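Local structure of Myo-inositol phosphohydrolase (Mitsuokella multacida, 4WU3) at residues H214-D219 / Y301-H306; S283-K288 / Y292-Y297. The protein probably removes phosphate from inositol hexakisphosphate as a PTP-like phytase, and binds inositol-(1,3,4,5)-tetrakisphosphate. The protein carries 2 engineered substitutions. One frame throughout, in Å; residues are numbered along the deposited sequence.

Interaction 1: H214-D219 / Y301-H306; sequences HFRPDD and YQFVQH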
loop_
_atom_site.group_PDB
_atom_site.type_symbol
_atom_site.label_atom_id
_atom_site.label_comp_id
_atom_site.label_asym_id
_atom_site.label_seq_id
_atom_site.Cartn_x
_atom_site.Cartn_y
_atom_site.Cartn_z
ATOM N N HIS A 214 -2.185 -6.983 -8.638
ATOM C CA HIS A 214 -2.077 -5.585 -8.190
ATOM C C HIS A 214 -0.757 -5.164 -7.524
ATOM O O HIS A 214 -0.548 -3.982 -7.306
ATOM C CB HIS A 214 -3.249 -5.228 -7.277
ATOM C CG HIS A 214 -4.590 -5.441 -7.912
ATOM N ND1 HIS A 214 -5.008 -4.751 -9.033
ATOM C CD2 HIS A 214 -5.612 -6.260 -7.571
ATOM C CE1 HIS A 214 -6.225 -5.149 -9.361
ATOM N NE2 HIS A 214 -6.619 -6.054 -8.484
ATOM N N PHE A 215 0.130 -6.107 -7.229
ATOM C CA PHE A 215 1.326 -5.818 -6.462
ATOM C C PHE A 215 2.570 -6.328 -7.158
ATOM O O PHE A 215 2.493 -7.180 -8.041
ATOM C CB PHE A 215 1.270 -6.487 -5.093
ATOM C CG PHE A 215 0.174 -5.983 -4.201
ATOM C CD1 PHE A 215 0.089 -4.639 -3.870
ATOM C CD2 PHE A 215 -0.751 -6.860 -3.671
ATOM C CE1 PHE A 215 -0.907 -4.186 -3.043
ATOM C CE2 PHE A 215 -1.744 -6.415 -2.839
ATOM C CZ PHE A 215 -1.827 -5.073 -2.526
ATOM N N ARG A 216 3.714 -5.805 -6.739
ATOM C CA ARG A 216 5.014 -6.287 -7.189
ATOM C C ARG A 216 5.249 -7.673 -6.634
ATOM O O ARG A 216 4.663 -8.041 -5.625
ATOM C CB ARG A 216 6.123 -5.367 -6.671
ATOM C CG ARG A 216 5.998 -5.062 -5.175
ATOM C CD ARG A 216 7.331 -4.658 -4.573
ATOM N NE ARG A 216 8.267 -5.775 -4.618
ATOM C CZ ARG A 216 9.491 -5.751 -4.107
ATOM N NH1 ARG A 216 9.946 -4.656 -3.506
ATOM N NH2 ARG A 216 10.257 -6.828 -4.187
ATOM N N PRO A 217 6.137 -8.442 -7.267
ATOM C CA PRO A 217 6.611 -9.674 -6.632
ATOM C C PRO A 217 7.400 -9.369 -5.345
ATOM O O PRO A 217 8.128 -8.377 -5.298
ATOM C CB PRO A 217 7.555 -10.253 -7.681
ATOM C CG PRO A 217 8.079 -9.055 -8.390
ATOM C CD PRO A 217 6.937 -8.089 -8.451
ATOM N N ASP A 218 7.233 -10.190 -4.309
ATOM C CA ASP A 218 8.071 -10.083 -3.117
ATOM C C ASP A 218 9.455 -10.629 -3.433
ATOM O O ASP A 218 9.625 -11.424 -4.359
ATOM C CB ASP A 218 7.465 -10.858 -1.944
ATOM C CG ASP A 218 6.220 -10.194 -1.392
ATOM O OD1 ASP A 218 6.112 -8.953 -1.497
ATOM O OD2 ASP A 218 5.345 -10.912 -0.854
ATOM N N ASP A 219 10.437 -10.200 -2.653
ATOM C CA ASP A 219 11.838 -10.565 -2.872
ATOM C C ASP A 219 12.097 -12.074 -3.104
ATOM O O ASP A 219 12.842 -12.433 -4.011
ATOM C CB ASP A 219 12.702 -10.058 -1.710
ATOM C CG ASP A 219 12.801 -8.538 -1.656
ATOM O OD1 ASP A 219 12.249 -7.852 -2.544
ATOM O OD2 ASP A 219 13.447 -8.010 -0.719
ATOM N N TYR A 301 6.653 0.618 -8.999
ATOM C CA TYR A 301 7.588 1.433 -9.771
ATOM C C TYR A 301 8.952 1.439 -9.094
ATOM O O TYR A 301 9.982 1.278 -9.733
ATOM C CB TYR A 301 7.094 2.865 -9.924
ATOM C CG TYR A 301 8.011 3.760 -10.734
ATOM C CD1 TYR A 301 8.613 3.308 -11.903
ATOM C CD2 TYR A 301 8.234 5.077 -10.354
ATOM C CE1 TYR A 301 9.437 4.129 -12.652
ATOM C CE2 TYR A 301 9.049 5.912 -11.102
ATOM C CZ TYR A 301 9.648 5.433 -12.245
ATOM O OH TYR A 301 10.457 6.261 -12.981
ATOM N N GLN A 302 8.943 1.636 -7.791
ATOM C CA GLN A 302 10.169 1.635 -7.030
ATOM C C GLN A 302 10.850 0.280 -7.126
ATOM O O GLN A 302 12.073 0.199 -7.133
ATOM C CB GLN A 302 9.874 1.994 -5.574
ATOM C CG GLN A 302 9.480 3.448 -5.400
ATOM C CD GLN A 302 9.173 3.820 -3.966
ATOM O OE1 GLN A 302 8.745 2.997 -3.168
ATOM N NE2 GLN A 302 9.375 5.079 -3.644
ATOM N N PHE A 303 10.067 -0.792 -7.193
ATOM C CA PHE A 303 10.677 -2.098 -7.286
ATOM C C PHE A 303 11.509 -2.235 -8.545
ATOM O O PHE A 303 12.599 -2.782 -8.490
ATOM C CB PHE A 303 9.667 -3.252 -7.264
ATOM C CG PHE A 303 10.253 -4.533 -7.773
ATOM C CD1 PHE A 303 11.295 -5.144 -7.095
ATOM C CD2 PHE A 303 9.805 -5.100 -8.950
ATOM C CE1 PHE A 303 11.863 -6.313 -7.576
ATOM C CE2 PHE A 303 10.363 -6.268 -9.434
ATOM C CZ PHE A 303 11.395 -6.873 -8.748
ATOM N N VAL A 304 10.996 -1.788 -9.687
ATOM C CA VAL A 304 11.756 -1.967 -10.927
ATOM C C VAL A 304 12.999 -1.079 -10.938
ATOM O O VAL A 304 13.985 -1.422 -11.562
ATOM C CB VAL A 304 10.919 -1.796 -12.219
ATOM C CG1 VAL A 304 10.107 -3.048 -12.464
ATOM C CG2 VAL A 304 10.029 -0.572 -12.160
ATOM N N GLN A 305 12.951 0.052 -10.232
ATOM C CA GLN A 305 14.144 0.884 -10.054
ATOM C C GLN A 305 15.199 0.099 -9.281
ATOM O O GLN A 305 16.371 0.097 -9.636
ATOM C CB GLN A 305 13.811 2.177 -9.307
ATOM C CG GLN A 305 12.850 3.102 -10.042
ATOM C CD GLN A 305 12.498 4.340 -9.241
ATOM O OE1 GLN A 305 11.411 4.448 -8.682
ATOM N NE2 GLN A 305 13.419 5.289 -9.191
ATOM N N HIS A 306 14.784 -0.570 -8.219
ATOM C CA HIS A 306 15.739 -1.307 -7.395
ATOM C C HIS A 306 16.296 -2.512 -8.136
ATOM O O HIS A 306 17.483 -2.808 -8.019
ATOM C CB HIS A 306 15.105 -1.764 -6.081
ATOM C CG HIS A 306 14.608 -0.641 -5.230
ATOM N ND1 HIS A 306 15.351 0.494 -4.985
ATOM C CD2 HIS A 306 13.444 -0.483 -4.558
ATOM C CE1 HIS A 306 14.659 1.306 -4.206
ATOM N NE2 HIS A 306 13.499 0.737 -3.932
#
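Arg-216 and Phe-303 mark the closest backbone approach, their CA atoms 7.0 Å apart, where an irregular loop passes a helix. In this PTP-like phytase, 214-219 joins strand 205-211 of a mixed sheet to helix 219-230; 301-306 lies midway along helix 291-313. The contact is therefore strand-to-helix loop against helix. It is buried and made by side chains: Phe-303 points its CB at the loop and meets two consecutive residues. The guanidinium of Arg-216 presents one face to the ring, with CD1 of Phe-303 over its centre. The two planes lie 30° apart, and NH2 of Arg-216 approaches CD1 of Phe-303 to 3.5 Å, so the phenyl meets the flat cation obliquely. Diagonally across the ring from CD1, CG of Pro-217 comes within 3.8 Å of CE2 of Phe-303, an apolar contact at about a right angle. Ile-251 and Met-255 of helix 247-261 also touch Phe-303, while Phe-252 touches Pro-217, so helix 247-261 covers part of both residues.

The orientation of Arg-216 follows from a bend at chi3 (-65°), which turns the guanidinium back toward its own loop. There NE and NH2 grip a single acceptor side-on: NE of Arg-216 lies 2.7 Å from O of Pro-217, and NH2 of Arg-216 is 2.9 Å from that oxygen. The NE donor stands above the carbonyl plane, whereas NH2 lies in it. These two hydrogen bonds and the salt bridge below leave the group little freedom to rotate while it faces the phenyl ring. Asp-219 supplies the counter-charge, and its OD2 accepts from the backbone N of Ser-332. The remaining oxygen closes the salt bridge, NH2 of Arg-216 to OD1 of Asp-219, at 2.8 Å and tilted 22° from the guanidinium plane.

Interaction 2: S283-K288 / Y292-Y297; sequences SEIPDK and YGRKAY. With 4IP (inositol-(1,3,4,5)-tetrakisphosphate), chain E.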
loop_
_atom_site.group_PDB
_atom_site.type_symbol
_atom_site.label_atom_id
_atom_site.label_comp_id
_atom_site.label_asym_id
_atom_site.label_seq_id
_atom_site.Cartn_x
_atom_site.Cartn_y
_atom_site.Cartn_z
ATOM N N SER A 283 5.950 3.912 -14.636
ATOM C CA SER A 283 6.271 5.177 -13.974
ATOM C C SER A 283 5.056 6.107 -13.845
ATOM O O SER A 283 5.129 7.171 -13.227
ATOM C CB SER A 283 7.392 5.900 -14.722
ATOM O OG SER A 283 6.930 6.428 -15.948
ATOM N N GLU A 284 3.938 5.712 -14.434
ATOM C CA GLU A 284 2.756 6.542 -14.389
ATOM C C GLU A 284 1.953 6.270 -13.124
ATOM O O GLU A 284 1.462 5.161 -12.901
ATOM C CB GLU A 284 1.889 6.310 -15.626
ATOM C CG GLU A 284 0.792 7.340 -15.814
ATOM C CD GLU A 284 0.070 7.196 -17.143
ATOM O OE1 GLU A 284 0.701 6.759 -18.133
ATOM O OE2 GLU A 284 -1.134 7.527 -17.201
ATOM N N ILE A 285 1.837 7.301 -12.296
ATOM C CA ILE A 285 0.944 7.281 -11.156
ATOM C C ILE A 285 -0.223 8.222 -11.468
ATOM O O ILE A 285 -0.147 9.430 -11.217
ATOM C CB ILE A 285 1.662 7.745 -9.880
ATOM C CG1 ILE A 285 3.079 7.162 -9.821
ATOM C CG2 ILE A 285 0.864 7.356 -8.647
ATOM C CD1 ILE A 285 3.124 5.651 -9.704
ATOM N N PRO A 286 -1.304 7.675 -12.034
ATOM C CA PRO A 286 -2.416 8.503 -12.501
ATOM C C PRO A 286 -3.278 9.108 -11.395
ATOM O O PRO A 286 -3.318 8.595 -10.267
ATOM C CB PRO A 286 -3.235 7.549 -13.372
ATOM C CG PRO A 286 -2.852 6.175 -12.950
ATOM C CD PRO A 286 -1.568 6.235 -12.176
ATOM N N ASP A 287 -3.974 10.188 -11.736
ATOM C CA ASP A 287 -4.792 10.914 -10.777
ATOM C C ASP A 287 -5.881 10.043 -10.154
ATOM O O ASP A 287 -6.228 10.228 -8.999
ATOM C CB ASP A 287 -5.421 12.147 -11.437
ATOM C CG ASP A 287 -4.405 13.246 -11.713
ATOM O OD1 ASP A 287 -3.476 13.430 -10.895
ATOM O OD2 ASP A 287 -4.530 13.928 -12.752
ATOM N N LYS A 288 -6.412 9.099 -10.922
ATOM C CA LYS A 288 -7.514 8.269 -10.458
ATOM C C LYS A 288 -7.071 7.263 -9.393
ATOM O O LYS A 288 -7.905 6.759 -8.655
ATOM C CB LYS A 288 -8.178 7.541 -11.628
ATOM C CG LYS A 288 -7.266 6.548 -12.325
ATOM C CD LYS A 288 -7.875 5.993 -13.599
ATOM C CE LYS A 288 -6.844 5.183 -14.377
ATOM N NZ LYS A 288 -7.376 4.660 -15.667
ATOM N N TYR A 292 -4.720 3.492 -1.124
ATOM C CA TYR A 292 -4.092 2.165 -1.232
ATOM C C TYR A 292 -3.586 1.806 -2.639
ATOM O O TYR A 292 -2.488 1.231 -2.813
ATOM C CB TYR A 292 -5.086 1.072 -0.816
ATOM C CG TYR A 292 -5.423 0.978 0.658
ATOM C CD1 TYR A 292 -4.477 1.273 1.641
ATOM C CD2 TYR A 292 -6.672 0.517 1.070
ATOM C CE1 TYR A 292 -4.780 1.147 2.991
ATOM C CE2 TYR A 292 -6.985 0.391 2.414
ATOM C CZ TYR A 292 -6.039 0.707 3.371
ATOM O OH TYR A 292 -6.351 0.578 4.710
ATOM N N GLY A 293 -4.421 2.078 -3.637
ATOM C CA GLY A 293 -4.066 1.755 -5.016
ATOM C C GLY A 293 -2.855 2.564 -5.442
ATOM O O GLY A 293 -1.954 2.074 -6.124
ATOM N N ARG A 294 -2.843 3.818 -5.027
ATOM C CA ARG A 294 -1.743 4.700 -5.331
ATOM C C ARG A 294 -0.440 4.156 -4.730
ATOM O O ARG A 294 0.609 4.210 -5.376
ATOM C CB ARG A 294 -2.051 6.092 -4.794
ATOM C CG ARG A 294 -1.041 7.156 -5.170
ATOM C CD ARG A 294 -1.713 8.508 -5.033
ATOM N NE ARG A 294 -0.929 9.586 -5.618
ATOM C CZ ARG A 294 -1.128 10.113 -6.825
ATOM N NH1 ARG A 294 -2.090 9.669 -7.627
ATOM N NH2 ARG A 294 -0.349 11.097 -7.230
ATOM N N LYS A 295 -0.502 3.640 -3.505
ATOM C CA LYS A 295 0.681 3.068 -2.857
ATOM C C LYS A 295 1.228 1.893 -3.642
ATOM O O LYS A 295 2.437 1.741 -3.786
ATOM C CB LYS A 295 0.362 2.608 -1.433
ATOM C CG LYS A 295 0.077 3.746 -0.472
ATOM C CD LYS A 295 1.316 4.580 -0.213
ATOM C CE LYS A 295 1.001 5.720 0.740
ATOM N NZ LYS A 295 2.246 6.393 1.203
ATOM N N ALA A 296 0.334 1.056 -4.148
ATOM C CA ALA A 296 0.748 -0.110 -4.901
ATOM C C ALA A 296 1.403 0.270 -6.234
ATOM O O ALA A 296 2.374 -0.365 -6.643
ATOM C CB ALA A 296 -0.431 -1.038 -5.115
ATOM N N TYR A 297 0.913 1.312 -6.904
ATOM C CA TYR A 297 1.552 1.752 -8.152
ATOM C C TYR A 297 2.950 2.300 -7.856
ATOM O O TYR A 297 3.908 2.071 -8.598
ATOM C CB TYR A 297 0.736 2.838 -8.845
ATOM C CG TYR A 297 -0.291 2.334 -9.812
ATOM C CD1 TYR A 297 -1.234 1.395 -9.422
ATOM C CD2 TYR A 297 -0.344 2.818 -11.103
ATOM C CE1 TYR A 297 -2.198 0.942 -10.298
ATOM C CE2 TYR A 297 -1.302 2.371 -12.001
ATOM C CZ TYR A 297 -2.221 1.429 -11.587
ATOM O OH TYR A 297 -3.171 0.981 -12.453
HETATM C C1 4IP E . -9.833 2.060 -13.566
HETATM O O1 4IP E . -9.810 3.011 -14.627
HETATM C C2 4IP E . -10.673 2.621 -12.428
HETATM O O2 4IP E . -10.137 3.877 -12.025
HETATM C C3 4IP E . -10.685 1.681 -11.233
HETATM O O3 4IP E . -11.391 2.306 -10.163
HETATM C C4 4IP E . -9.269 1.341 -10.778
HETATM O O4 4IP E . -9.336 0.384 -9.723
HETATM C C5 4IP E . -8.426 0.792 -11.923
HETATM O O5 4IP E . -7.091 0.568 -11.471
HETATM C C6 4IP E . -8.413 1.769 -13.092
HETATM O O6 4IP E . -7.648 1.235 -14.167
HETATM P P1 4IP E . -11.027 3.089 -15.678
HETATM O O1P 4IP E . -12.200 2.493 -14.940
HETATM O O2P 4IP E . -11.169 4.563 -15.969
HETATM O O3P 4IP E . -10.532 2.261 -16.840
HETATM P P3 4IP E . -12.974 2.073 -9.976
HETATM O O4P 4IP E . -13.408 3.257 -9.147
HETATM O O5P 4IP E . -13.067 0.741 -9.267
HETATM O O6P 4IP E . -13.515 2.067 -11.386
HETATM P P4 4IP E . -9.310 0.858 -8.184
HETATM O O7P 4IP E . -8.310 1.986 -8.148
HETATM O O8P 4IP E . -8.881 -0.391 -7.444
HETATM O O9P 4IP E . -10.720 1.314 -7.892
HETATM P P5 4IP E . -6.331 -0.820 -11.795
HETATM O OPF 4IP E . -6.148 -0.802 -13.293
HETATM O OPG 4IP E . -7.287 -1.883 -11.297
HETATM O OPH 4IP E . -5.039 -0.730 -11.021
HETATM O O HOH W 1 -1.002 11.978 -9.904
#
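The guanidinium of Arg-294 carries CG2 of Ile-285 over the centre of one face, 3.8 Å above its plane, and meets a water at its edge. This contact and those of Tyr-297 join the loop before helix 291-313 of this PTP-like phytase to that helix's first turns; Lys-288 and Tyr-297 from this region contribute to the inositol phosphate pocket. The ring of Tyr-297 is also approached in plane: O of Glu-284 lies 3.5 Å from its CD2, while phosphate oxygen OPH of the ligand lies at the CE1 side, next to the hydroxyl. CD of Pro-286 comes to 3.8 Å from CD2 of Tyr-297, obliquely. Ile-285 serves both helix residues, its CG2 branch on the arginine and its CD1 against CB of Tyr-297.

Arg-294 reaches the loop because CG stands anti to the backbone N (chi1 -174°) and the chain runs extended to NE. The edge water ties three groups together: it accepts from NH2 of Arg-294 at 2.9 Å and donates to O of Ile-285 and OD1 of Asp-287, each 3.0 Å from the water oxygen. Two further bonds hold the ends of this network: NH1 of Arg-294 donates to O of Lys-289, and OD1 of Asp-287 forms a salt bridge with Arg-440 of the second subunit.

On the ligand side, Lys-288 is extended beyond CG, laying its methylenes beside the inositol oxygens, and NZ of Lys-288 donates to O1 of the ligand at 3.1 Å. Lys-289 NZ adds another bond, giving the anion two cationic donors. Beside them, OH of Tyr-297 donates to OPH of the inositol tetrakisphosphate at 2.9 Å.

How the interactions relate
Both interactions pack a loop against helix 291-313, interaction 2 near its start and interaction 1 farther along, with centres 13 Å apart. They touch directly: CZ of Tyr-301 lies 3.4 Å from CB of Ser-283, O of His-214 is 3.7 Å from CB of Ala-296, and CE1 of Phe-215 reaches the same CB at 3.8 Å. The ligand pocket draws on both, His-214 coming from interaction 1 and Lys-288 and Tyr-297 from interaction 2. The side chain of Arg-216 is about 13 Å from a bound inositol phosphate, so this buried side chain does not itself touch the ligand. Each contact also borders the second subunit, where Lys-295 of one copy meets Phe-215 of the other in a cation-pi interaction.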